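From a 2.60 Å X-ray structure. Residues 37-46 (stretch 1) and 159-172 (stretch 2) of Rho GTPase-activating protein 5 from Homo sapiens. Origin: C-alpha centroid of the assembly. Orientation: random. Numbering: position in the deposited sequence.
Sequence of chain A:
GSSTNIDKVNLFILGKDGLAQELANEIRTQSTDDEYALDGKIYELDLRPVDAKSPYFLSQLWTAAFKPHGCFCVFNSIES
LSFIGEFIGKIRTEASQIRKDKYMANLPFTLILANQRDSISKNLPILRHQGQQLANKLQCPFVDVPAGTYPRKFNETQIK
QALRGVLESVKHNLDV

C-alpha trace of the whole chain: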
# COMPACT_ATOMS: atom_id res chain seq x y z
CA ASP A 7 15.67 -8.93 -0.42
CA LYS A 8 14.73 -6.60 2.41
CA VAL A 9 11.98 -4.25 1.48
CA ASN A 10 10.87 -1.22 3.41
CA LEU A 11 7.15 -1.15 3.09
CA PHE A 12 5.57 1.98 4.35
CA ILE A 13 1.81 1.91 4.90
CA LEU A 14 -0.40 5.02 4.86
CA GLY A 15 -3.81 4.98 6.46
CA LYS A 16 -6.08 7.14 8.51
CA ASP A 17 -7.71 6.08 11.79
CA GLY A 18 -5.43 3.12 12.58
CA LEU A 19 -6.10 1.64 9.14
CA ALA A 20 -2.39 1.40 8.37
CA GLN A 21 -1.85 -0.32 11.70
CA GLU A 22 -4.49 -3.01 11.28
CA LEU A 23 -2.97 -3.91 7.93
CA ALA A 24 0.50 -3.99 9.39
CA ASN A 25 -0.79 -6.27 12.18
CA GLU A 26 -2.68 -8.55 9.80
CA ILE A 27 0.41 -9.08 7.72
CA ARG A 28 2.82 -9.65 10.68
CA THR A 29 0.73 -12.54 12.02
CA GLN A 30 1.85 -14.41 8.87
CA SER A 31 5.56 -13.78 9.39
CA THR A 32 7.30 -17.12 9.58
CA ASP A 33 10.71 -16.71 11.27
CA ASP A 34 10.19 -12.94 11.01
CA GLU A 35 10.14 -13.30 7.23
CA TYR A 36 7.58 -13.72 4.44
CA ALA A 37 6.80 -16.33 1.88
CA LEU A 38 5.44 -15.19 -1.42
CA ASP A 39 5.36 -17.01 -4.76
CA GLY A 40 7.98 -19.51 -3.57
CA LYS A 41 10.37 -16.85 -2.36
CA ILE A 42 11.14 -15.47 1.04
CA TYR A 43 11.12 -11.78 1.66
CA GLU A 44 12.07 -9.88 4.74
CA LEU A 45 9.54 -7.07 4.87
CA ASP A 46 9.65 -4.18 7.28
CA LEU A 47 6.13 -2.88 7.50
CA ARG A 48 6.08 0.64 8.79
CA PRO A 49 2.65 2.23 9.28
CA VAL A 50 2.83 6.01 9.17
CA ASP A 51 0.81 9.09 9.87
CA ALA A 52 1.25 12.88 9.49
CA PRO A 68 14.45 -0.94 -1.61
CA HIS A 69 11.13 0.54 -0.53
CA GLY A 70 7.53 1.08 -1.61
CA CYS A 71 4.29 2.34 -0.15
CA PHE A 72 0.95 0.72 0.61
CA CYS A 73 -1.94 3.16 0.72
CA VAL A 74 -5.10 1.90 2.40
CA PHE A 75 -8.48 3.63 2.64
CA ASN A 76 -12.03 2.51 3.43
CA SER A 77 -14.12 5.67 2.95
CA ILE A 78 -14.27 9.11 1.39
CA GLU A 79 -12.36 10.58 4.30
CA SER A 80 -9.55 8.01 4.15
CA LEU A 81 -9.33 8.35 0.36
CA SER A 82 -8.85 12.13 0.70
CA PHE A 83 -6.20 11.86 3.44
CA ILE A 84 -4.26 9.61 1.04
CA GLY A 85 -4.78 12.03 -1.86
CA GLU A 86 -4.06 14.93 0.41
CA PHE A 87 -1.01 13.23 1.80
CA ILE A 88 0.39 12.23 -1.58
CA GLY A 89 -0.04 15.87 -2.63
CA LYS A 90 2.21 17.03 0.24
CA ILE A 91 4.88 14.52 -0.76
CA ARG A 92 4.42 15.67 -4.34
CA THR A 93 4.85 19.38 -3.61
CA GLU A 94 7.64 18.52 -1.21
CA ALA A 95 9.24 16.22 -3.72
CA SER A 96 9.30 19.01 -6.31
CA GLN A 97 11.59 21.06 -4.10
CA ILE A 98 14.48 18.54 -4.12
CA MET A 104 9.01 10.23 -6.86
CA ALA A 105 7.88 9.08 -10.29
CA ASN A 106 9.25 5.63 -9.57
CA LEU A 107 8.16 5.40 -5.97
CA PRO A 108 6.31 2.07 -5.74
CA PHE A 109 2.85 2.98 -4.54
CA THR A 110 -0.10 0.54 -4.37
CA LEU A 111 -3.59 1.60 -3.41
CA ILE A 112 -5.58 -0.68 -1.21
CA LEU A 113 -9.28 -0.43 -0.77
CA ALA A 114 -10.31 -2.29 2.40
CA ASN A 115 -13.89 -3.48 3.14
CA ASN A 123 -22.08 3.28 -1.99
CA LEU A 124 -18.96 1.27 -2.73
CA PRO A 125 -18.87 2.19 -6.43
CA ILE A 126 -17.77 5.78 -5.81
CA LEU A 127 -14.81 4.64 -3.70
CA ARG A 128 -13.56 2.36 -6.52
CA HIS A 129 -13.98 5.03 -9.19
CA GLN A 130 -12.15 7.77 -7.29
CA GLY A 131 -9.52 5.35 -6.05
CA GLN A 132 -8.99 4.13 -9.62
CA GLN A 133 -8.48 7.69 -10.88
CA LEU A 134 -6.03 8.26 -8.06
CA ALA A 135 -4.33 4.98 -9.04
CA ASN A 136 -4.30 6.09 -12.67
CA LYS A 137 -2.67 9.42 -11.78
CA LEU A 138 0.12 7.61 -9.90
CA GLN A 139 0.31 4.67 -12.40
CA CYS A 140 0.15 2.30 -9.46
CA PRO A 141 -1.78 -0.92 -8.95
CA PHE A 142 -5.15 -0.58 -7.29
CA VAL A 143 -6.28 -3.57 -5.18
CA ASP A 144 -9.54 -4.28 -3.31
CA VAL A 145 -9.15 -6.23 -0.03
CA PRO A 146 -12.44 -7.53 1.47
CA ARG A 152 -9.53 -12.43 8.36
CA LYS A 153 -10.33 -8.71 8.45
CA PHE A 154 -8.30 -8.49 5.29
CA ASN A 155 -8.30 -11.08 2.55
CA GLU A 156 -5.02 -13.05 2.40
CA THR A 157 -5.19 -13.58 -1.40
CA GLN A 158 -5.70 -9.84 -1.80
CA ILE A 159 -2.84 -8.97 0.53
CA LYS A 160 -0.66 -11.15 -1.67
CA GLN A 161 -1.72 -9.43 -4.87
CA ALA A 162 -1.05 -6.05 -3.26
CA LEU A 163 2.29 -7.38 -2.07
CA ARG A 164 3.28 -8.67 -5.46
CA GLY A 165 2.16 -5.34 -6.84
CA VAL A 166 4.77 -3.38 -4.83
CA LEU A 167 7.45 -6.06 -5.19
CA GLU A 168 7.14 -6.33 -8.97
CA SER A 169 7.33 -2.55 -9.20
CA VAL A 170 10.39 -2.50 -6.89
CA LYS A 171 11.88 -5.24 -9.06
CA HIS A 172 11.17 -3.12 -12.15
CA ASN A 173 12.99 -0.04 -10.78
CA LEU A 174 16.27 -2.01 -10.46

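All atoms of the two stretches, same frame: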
# COMPACT_ATOMS: atom_id res chain seq x y z
N ALA A 37 6.79 -15.44 3.01
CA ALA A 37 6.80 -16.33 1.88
C ALA A 37 5.79 -15.88 0.86
O ALA A 37 4.57 -15.76 1.13
CB ALA A 37 6.47 -17.71 2.35
N LEU A 38 6.29 -15.60 -0.33
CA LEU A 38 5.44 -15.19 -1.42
C LEU A 38 5.96 -15.78 -2.72
O LEU A 38 7.14 -15.60 -3.05
CB LEU A 38 5.34 -13.66 -1.52
CG LEU A 38 4.55 -13.14 -2.73
CD1 LEU A 38 3.06 -13.18 -2.45
CD2 LEU A 38 4.98 -11.70 -3.04
N ASP A 39 5.08 -16.48 -3.43
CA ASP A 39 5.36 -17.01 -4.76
C ASP A 39 6.61 -17.90 -4.78
O ASP A 39 7.38 -17.90 -5.75
CB ASP A 39 5.49 -15.85 -5.77
CG ASP A 39 4.14 -15.18 -6.08
OD1 ASP A 39 3.09 -15.76 -5.73
OD2 ASP A 39 4.11 -14.08 -6.69
N GLY A 40 6.81 -18.65 -3.70
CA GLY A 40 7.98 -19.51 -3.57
C GLY A 40 9.28 -18.75 -3.39
O GLY A 40 10.35 -19.22 -3.81
N LYS A 41 9.19 -17.59 -2.78
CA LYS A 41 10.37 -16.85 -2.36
C LYS A 41 10.16 -16.36 -0.93
O LYS A 41 9.06 -16.41 -0.37
CB LYS A 41 10.66 -15.67 -3.27
CG LYS A 41 10.69 -15.99 -4.73
CD LYS A 41 11.91 -16.76 -5.14
CE LYS A 41 11.58 -17.67 -6.31
NZ LYS A 41 10.67 -17.04 -7.31
N ILE A 42 11.23 -15.86 -0.33
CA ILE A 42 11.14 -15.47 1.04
C ILE A 42 11.64 -14.08 1.12
O ILE A 42 12.78 -13.80 0.76
CB ILE A 42 11.95 -16.41 1.94
CG1 ILE A 42 11.33 -17.80 1.93
CG2 ILE A 42 11.93 -15.91 3.36
CD1 ILE A 42 12.33 -18.92 2.12
N TYR A 43 10.79 -13.20 1.60
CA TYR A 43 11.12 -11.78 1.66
C TYR A 43 11.20 -11.39 3.12
O TYR A 43 10.35 -11.83 3.93
CB TYR A 43 10.05 -10.94 0.95
CG TYR A 43 9.92 -11.22 -0.54
CD1 TYR A 43 9.11 -12.27 -1.01
CD2 TYR A 43 10.56 -10.40 -1.49
CE1 TYR A 43 8.98 -12.53 -2.37
CE2 TYR A 43 10.42 -10.64 -2.85
CZ TYR A 43 9.63 -11.70 -3.28
OH TYR A 43 9.53 -11.97 -4.63
N GLU A 44 12.18 -10.57 3.47
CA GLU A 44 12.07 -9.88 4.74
C GLU A 44 11.46 -8.50 4.54
O GLU A 44 12.10 -7.62 3.99
CB GLU A 44 13.37 -9.87 5.56
CG GLU A 44 14.63 -9.41 4.84
CD GLU A 44 15.76 -9.14 5.83
OE1 GLU A 44 15.49 -8.56 6.91
OE2 GLU A 44 16.92 -9.51 5.52
N LEU A 45 10.23 -8.34 4.98
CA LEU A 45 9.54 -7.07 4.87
C LEU A 45 9.57 -6.34 6.20
O LEU A 45 9.38 -6.92 7.27
CB LEU A 45 8.10 -7.30 4.44
CG LEU A 45 8.02 -7.98 3.06
CD1 LEU A 45 6.61 -8.38 2.72
CD2 LEU A 45 8.58 -7.03 2.00
N ASP A 46 9.82 -5.04 6.13
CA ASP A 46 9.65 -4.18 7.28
C ASP A 46 8.46 -3.29 7.04
O ASP A 46 8.56 -2.27 6.39
CB ASP A 46 10.92 -3.34 7.54
CG ASP A 46 12.08 -4.16 8.07
OD1 ASP A 46 11.92 -5.35 8.42
OD2 ASP A 46 13.19 -3.60 8.13
N ILE A 159 -4.11 -9.47 -0.01
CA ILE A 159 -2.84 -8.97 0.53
C ILE A 159 -1.68 -9.36 -0.39
O ILE A 159 -0.82 -8.57 -0.74
CB ILE A 159 -2.61 -9.44 2.00
CG1 ILE A 159 -3.73 -8.91 2.92
CG2 ILE A 159 -1.32 -8.93 2.59
CD1 ILE A 159 -3.94 -7.43 2.80
N LYS A 160 -1.72 -10.60 -0.84
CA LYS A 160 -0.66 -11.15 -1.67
C LYS A 160 -0.55 -10.44 -2.99
O LYS A 160 0.56 -10.17 -3.42
CB LYS A 160 -0.87 -12.66 -1.85
CG LYS A 160 -0.47 -13.45 -0.63
CD LYS A 160 -1.06 -14.87 -0.65
CE LYS A 160 -0.74 -15.63 0.63
NZ LYS A 160 -1.79 -16.62 0.98
N GLN A 161 -1.70 -10.14 -3.62
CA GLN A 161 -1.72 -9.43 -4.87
C GLN A 161 -1.11 -8.06 -4.69
O GLN A 161 -0.27 -7.63 -5.48
CB GLN A 161 -3.15 -9.28 -5.40
CG GLN A 161 -3.78 -10.53 -5.99
CD GLN A 161 -5.25 -10.30 -6.38
OE1 GLN A 161 -5.75 -9.15 -6.39
NE2 GLN A 161 -5.97 -11.40 -6.72
N ALA A 162 -1.56 -7.38 -3.64
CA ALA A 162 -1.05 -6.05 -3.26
C ALA A 162 0.45 -6.11 -3.04
O ALA A 162 1.18 -5.19 -3.46
CB ALA A 162 -1.73 -5.58 -1.98
N LEU A 163 0.88 -7.17 -2.38
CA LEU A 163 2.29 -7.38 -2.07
C LEU A 163 3.09 -7.63 -3.33
O LEU A 163 4.16 -7.03 -3.50
CB LEU A 163 2.47 -8.51 -1.10
CG LEU A 163 2.24 -8.13 0.36
CD1 LEU A 163 2.20 -9.42 1.19
CD2 LEU A 163 3.34 -7.16 0.86
N ARG A 164 2.56 -8.46 -4.23
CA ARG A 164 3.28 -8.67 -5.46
C ARG A 164 3.23 -7.46 -6.37
O ARG A 164 4.15 -7.23 -7.15
CB ARG A 164 2.86 -9.96 -6.13
CG ARG A 164 1.45 -10.00 -6.65
CD ARG A 164 1.27 -11.27 -7.47
NE ARG A 164 1.34 -12.47 -6.66
CZ ARG A 164 0.29 -13.05 -6.09
NH1 ARG A 164 -0.93 -12.57 -6.23
NH2 ARG A 164 0.48 -14.18 -5.39
N GLY A 165 2.19 -6.65 -6.21
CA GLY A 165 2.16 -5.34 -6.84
C GLY A 165 3.44 -4.55 -6.53
O GLY A 165 4.23 -4.25 -7.45
N VAL A 166 3.65 -4.22 -5.25
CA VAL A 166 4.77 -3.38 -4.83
C VAL A 166 6.10 -4.02 -5.19
O VAL A 166 6.96 -3.36 -5.72
CB VAL A 166 4.77 -3.08 -3.31
CG1 VAL A 166 6.02 -2.35 -2.89
CG2 VAL A 166 3.61 -2.22 -2.96
N LEU A 167 6.22 -5.32 -4.91
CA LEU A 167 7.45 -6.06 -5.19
C LEU A 167 7.82 -6.18 -6.66
O LEU A 167 8.99 -6.20 -6.98
CB LEU A 167 7.38 -7.44 -4.57
CG LEU A 167 7.51 -7.51 -3.04
CD1 LEU A 167 6.89 -8.79 -2.53
CD2 LEU A 167 8.96 -7.41 -2.57
N GLU A 168 6.84 -6.27 -7.55
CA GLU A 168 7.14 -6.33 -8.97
C GLU A 168 7.52 -4.95 -9.50
O GLU A 168 8.28 -4.85 -10.48
CB GLU A 168 5.97 -6.93 -9.76
CG GLU A 168 5.75 -8.41 -9.51
CD GLU A 168 4.48 -8.98 -10.19
OE1 GLU A 168 3.68 -8.21 -10.84
OE2 GLU A 168 4.27 -10.23 -10.06
N SER A 169 6.99 -3.91 -8.86
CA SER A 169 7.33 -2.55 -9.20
C SER A 169 8.75 -2.23 -8.74
O SER A 169 9.54 -1.68 -9.50
CB SER A 169 6.36 -1.56 -8.55
OG SER A 169 5.08 -1.72 -9.02
N VAL A 170 9.05 -2.58 -7.48
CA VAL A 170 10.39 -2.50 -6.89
C VAL A 170 11.40 -3.22 -7.78
O VAL A 170 12.46 -2.68 -8.11
CB VAL A 170 10.44 -3.08 -5.45
CG1 VAL A 170 11.90 -3.11 -4.94
CG2 VAL A 170 9.57 -2.28 -4.49
N LYS A 171 11.05 -4.44 -8.17
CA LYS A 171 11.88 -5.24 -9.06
C LYS A 171 12.10 -4.52 -10.38
O LYS A 171 13.21 -4.56 -10.91
CB LYS A 171 11.27 -6.61 -9.28
CG LYS A 171 12.19 -7.62 -9.92
CD LYS A 171 11.69 -9.03 -9.67
CE LYS A 171 11.35 -9.25 -8.19
NZ LYS A 171 10.74 -10.59 -8.06
N HIS A 172 11.05 -3.85 -10.89
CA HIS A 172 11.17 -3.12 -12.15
C HIS A 172 12.14 -1.96 -12.05
O HIS A 172 12.95 -1.77 -12.96
CB HIS A 172 9.81 -2.62 -12.69
CG HIS A 172 9.92 -1.86 -13.99
ND1 HIS A 172 9.98 -2.49 -15.22
CD2 HIS A 172 10.00 -0.53 -14.25
CE1 HIS A 172 10.12 -1.58 -16.17
NE2 HIS A 172 10.13 -0.38 -15.61

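A β-hairpin (strands 37-38 and 41-46) packs across one side of the helix 159-172; strand 41-46 runs almost at right angles to the helix axis (89°), and the two axes come no closer than 12.5 Å, and the contact is made mainly by side chains. A37 lies out of reach of the helix. L38, next along the first strand, points toward it and is buried: its CD2 lies 3.5 Å from CD1 of L167, while its CD1 lies 4.0 Å from CG of K160 and 4.0 Å from NH2 of R164. One leucine thus spans two turns of helix, touching the base of the K160 side chain, whose end leads away. L38 also opens the type I' turn to K41, closed by paired backbone hydrogen bonds, L38 N to K41 O and K41 N to L38 O, both 2.9 Å. Within this turn D39, with positive phi, points its carboxylate at R164. The salt bridge is two-pronged: R164 NH2 donates to D39 OD1 (3.1 Å) and R164 NE to D39 OD2 (3.2 Å), both nearly straight, with OD1 at the guanidinium edge. G40, also at positive phi, K41 and I42 make no contact with the helix. Y43 returns to it, laying one ring face over L167: CD1 of L167 sits 4.0 Å from the Y43 ring centroid and 9° off the normal, a CH-pi contact, and CD2 of L167 approaches CE2 of Y43 to 3.6 Å. L167 is therefore shared between L38 and Y43. Farther out, OH of Y43 is 3.9 Å from NZ of K171, too long for a hydrogen bond. Strand alternation turns E44 from the helix and brings L45 back, its CD1 4.0 Å from CD2 of L163, one helical turn before L167. D46 is again out of reach.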